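Local atomic coordinates of B-type Cna protein (Enterococcus faecium, PDB entry 6FWY), a protein that is of unknown function but is the thioester domain of a cell-wall-anchored surface protein, probably serving covalent adhesion to a target. Residues A[175-180]-A[220-225]. Numbering follows the deposited sequence.
Sequences FTYKTA and FTIKVP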
loop_
_atom_site.group_PDB
_atom_site.type_symbol
_atom_site.label_atom_id
_atom_site.label_comp_id
_atom_site.label_asym_id
_atom_site.label_seq_id
_atom_site.Cartn_x
_atom_site.Cartn_y
_atom_site.Cartn_z
ATOM N N PHE A 175 -17.488 -29.948 1.325
ATOM C CA PHE A 175 -17.251 -28.904 0.330
ATOM C C PHE A 175 -15.916 -28.236 0.652
ATOM O O PHE A 175 -15.774 -27.586 1.687
ATOM C CB PHE A 175 -18.381 -27.866 0.358
ATOM C CG PHE A 175 -19.743 -28.455 0.150
ATOM C CD1 PHE A 175 -20.250 -28.625 -1.136
ATOM C CD2 PHE A 175 -20.504 -28.870 1.237
ATOM C CE1 PHE A 175 -21.503 -29.188 -1.329
ATOM C CE2 PHE A 175 -21.757 -29.431 1.060
ATOM C CZ PHE A 175 -22.268 -29.598 -0.215
ATOM N N THR A 176 -14.932 -28.413 -0.219
ATOM C CA THR A 176 -13.607 -27.828 -0.032
ATOM C C THR A 176 -13.470 -26.551 -0.860
ATOM O O THR A 176 -13.944 -26.482 -1.983
ATOM C CB THR A 176 -12.500 -28.848 -0.357
ATOM O OG1 THR A 176 -12.707 -30.008 0.453
ATOM C CG2 THR A 176 -11.097 -28.280 -0.084
ATOM N N TYR A 177 -12.822 -25.543 -0.277
ATOM C CA TYR A 177 -12.603 -24.229 -0.896
ATOM C C TYR A 177 -11.135 -23.825 -0.762
ATOM O O TYR A 177 -10.506 -24.148 0.229
ATOM C CB TYR A 177 -13.483 -23.168 -0.224
ATOM C CG TYR A 177 -14.956 -23.437 -0.332
ATOM C CD1 TYR A 177 -15.590 -24.279 0.593
ATOM C CD2 TYR A 177 -15.726 -22.872 -1.349
ATOM C CE1 TYR A 177 -16.944 -24.539 0.511
ATOM C CE2 TYR A 177 -17.090 -23.133 -1.448
ATOM C CZ TYR A 177 -17.696 -23.972 -0.514
ATOM O OH TYR A 177 -19.042 -24.250 -0.577
ATOM N N LYS A 178 -10.587 -23.165 -1.777
ATOM C CA LYS A 178 -9.245 -22.551 -1.721
ATOM C C LYS A 178 -9.323 -21.049 -1.438
ATOM O O LYS A 178 -10.092 -20.350 -2.084
ATOM C CB LYS A 178 -8.490 -22.778 -3.039
ATOM C CG LYS A 178 -8.004 -24.209 -3.148
ATOM C CD LYS A 178 -7.513 -24.606 -4.512
ATOM C CE LYS A 178 -7.137 -26.071 -4.423
ATOM N NZ LYS A 178 -6.863 -26.700 -5.750
ATOM N N THR A 179 -8.516 -20.581 -0.492
ATOM C CA THR A 179 -8.350 -19.155 -0.221
ATOM C C THR A 179 -7.106 -18.659 -0.950
ATOM O O THR A 179 -6.144 -19.420 -1.123
ATOM C CB THR A 179 -8.182 -18.827 1.271
ATOM O OG1 THR A 179 -6.991 -19.434 1.763
ATOM C CG2 THR A 179 -9.371 -19.302 2.071
ATOM N N ALA A 180 -7.130 -17.391 -1.363
ATOM C CA ALA A 180 -5.985 -16.762 -2.005
ATOM C C ALA A 180 -5.933 -15.263 -1.724
ATOM O O ALA A 180 -6.963 -14.599 -1.673
ATOM C CB ALA A 180 -6.000 -17.015 -3.512
ATOM N N PHE A 220 -9.946 -24.879 3.126
ATOM C CA PHE A 220 -10.772 -25.377 4.205
ATOM C C PHE A 220 -11.910 -26.194 3.633
ATOM O O PHE A 220 -12.184 -26.140 2.450
ATOM C CB PHE A 220 -11.299 -24.241 5.102
ATOM C CG PHE A 220 -12.199 -23.287 4.409
ATOM C CD1 PHE A 220 -13.565 -23.533 4.325
ATOM C CD2 PHE A 220 -11.695 -22.140 3.837
ATOM C CE1 PHE A 220 -14.398 -22.671 3.634
ATOM C CE2 PHE A 220 -12.518 -21.238 3.191
ATOM C CZ PHE A 220 -13.878 -21.517 3.071
ATOM N N THR A 221 -12.575 -26.941 4.505
ATOM C CA THR A 221 -13.676 -27.819 4.129
ATOM C C THR A 221 -14.863 -27.573 5.058
ATOM O O THR A 221 -14.697 -27.512 6.267
ATOM C CB THR A 221 -13.212 -29.282 4.119
ATOM O OG1 THR A 221 -12.224 -29.448 3.101
ATOM C CG2 THR A 221 -14.359 -30.235 3.828
ATOM N N ILE A 222 -16.041 -27.393 4.468
ATOM C CA ILE A 222 -17.305 -27.336 5.184
ATOM C C ILE A 222 -17.941 -28.722 5.090
ATOM O O ILE A 222 -17.946 -29.330 4.020
ATOM C CB ILE A 222 -18.256 -26.256 4.601
ATOM C CG1 ILE A 222 -17.641 -24.875 4.805
ATOM C CG2 ILE A 222 -19.631 -26.309 5.272
ATOM C CD1 ILE A 222 -18.389 -23.737 4.164
ATOM N N LYS A 223 -18.468 -29.206 6.214
ATOM C CA LYS A 223 -19.092 -30.526 6.288
ATOM C C LYS A 223 -20.522 -30.423 6.784
ATOM O O LYS A 223 -20.773 -29.837 7.826
ATOM C CB LYS A 223 -18.275 -31.438 7.192
ATOM C CG LYS A 223 -16.839 -31.593 6.720
ATOM C CD LYS A 223 -16.204 -32.865 7.205
ATOM C CE LYS A 223 -14.778 -32.971 6.700
ATOM N NZ LYS A 223 -14.136 -34.267 6.985
ATOM N N VAL A 224 -21.446 -31.002 6.030
ATOM C CA VAL A 224 -22.879 -30.926 6.295
ATOM C C VAL A 224 -23.343 -32.364 6.495
ATOM O O VAL A 224 -23.136 -33.187 5.611
ATOM C CB VAL A 224 -23.638 -30.266 5.113
ATOM C CG1 VAL A 224 -25.147 -30.247 5.356
ATOM C CG2 VAL A 224 -23.122 -28.846 4.871
ATOM N N PRO A 225 -23.958 -32.678 7.655
ATOM C CA PRO A 225 -24.381 -34.076 7.879
ATOM C C PRO A 225 -25.304 -34.609 6.781
ATOM O O PRO A 225 -26.203 -33.890 6.328
ATOM C CB PRO A 225 -25.109 -34.006 9.221
ATOM C CG PRO A 225 -24.558 -32.824 9.914
ATOM C CD PRO A 225 -24.244 -31.827 8.831
#
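Phe175 and Ile222, like Tyr177 and Phe220, are hydrogen-bonded pairs of an antiparallel ladder, a textbook case of one backbone pattern serving two unlike faces. Each pair is closed by two N-H···O bonds: Ile222 N lies 2.8 Å from Phe175 O, and Phe220 N lies 3.0 Å from Tyr177 O. Between them, at the non-hydrogen-bonded pair, the side chains cross at a slant and Thr176 OG1 meets Thr221 OG1 at 2.7 Å, either able to donate; this bond links the strands on the Thr176/Thr221 face.

The opposite face is aromatic and aliphatic. With CG wedged between its backbone N and carbonyl carbon (chi1 63°), Phe220 lays one ring face against Tyr177 CB, a CH-pi contact 4.1 Å from the centroid. The ring planes lie 23° apart but are offset so far that they overlap little, Tyr177 CD1 coming to 3.6 Å from Phe220 CE1. Thr179 CG2 abuts the Phe220 ring edge, while Ile222 CD1 reaches Tyr177 CE1.

Strand 258-277 of the other sheet packs on Phe175, Tyr177 and Val224. The ladder joins two inner strands, 172-181 and 218-225, of the five-stranded sheet, pairing a hydroxyl-bearing face with one that supplies apolar surface between sheets.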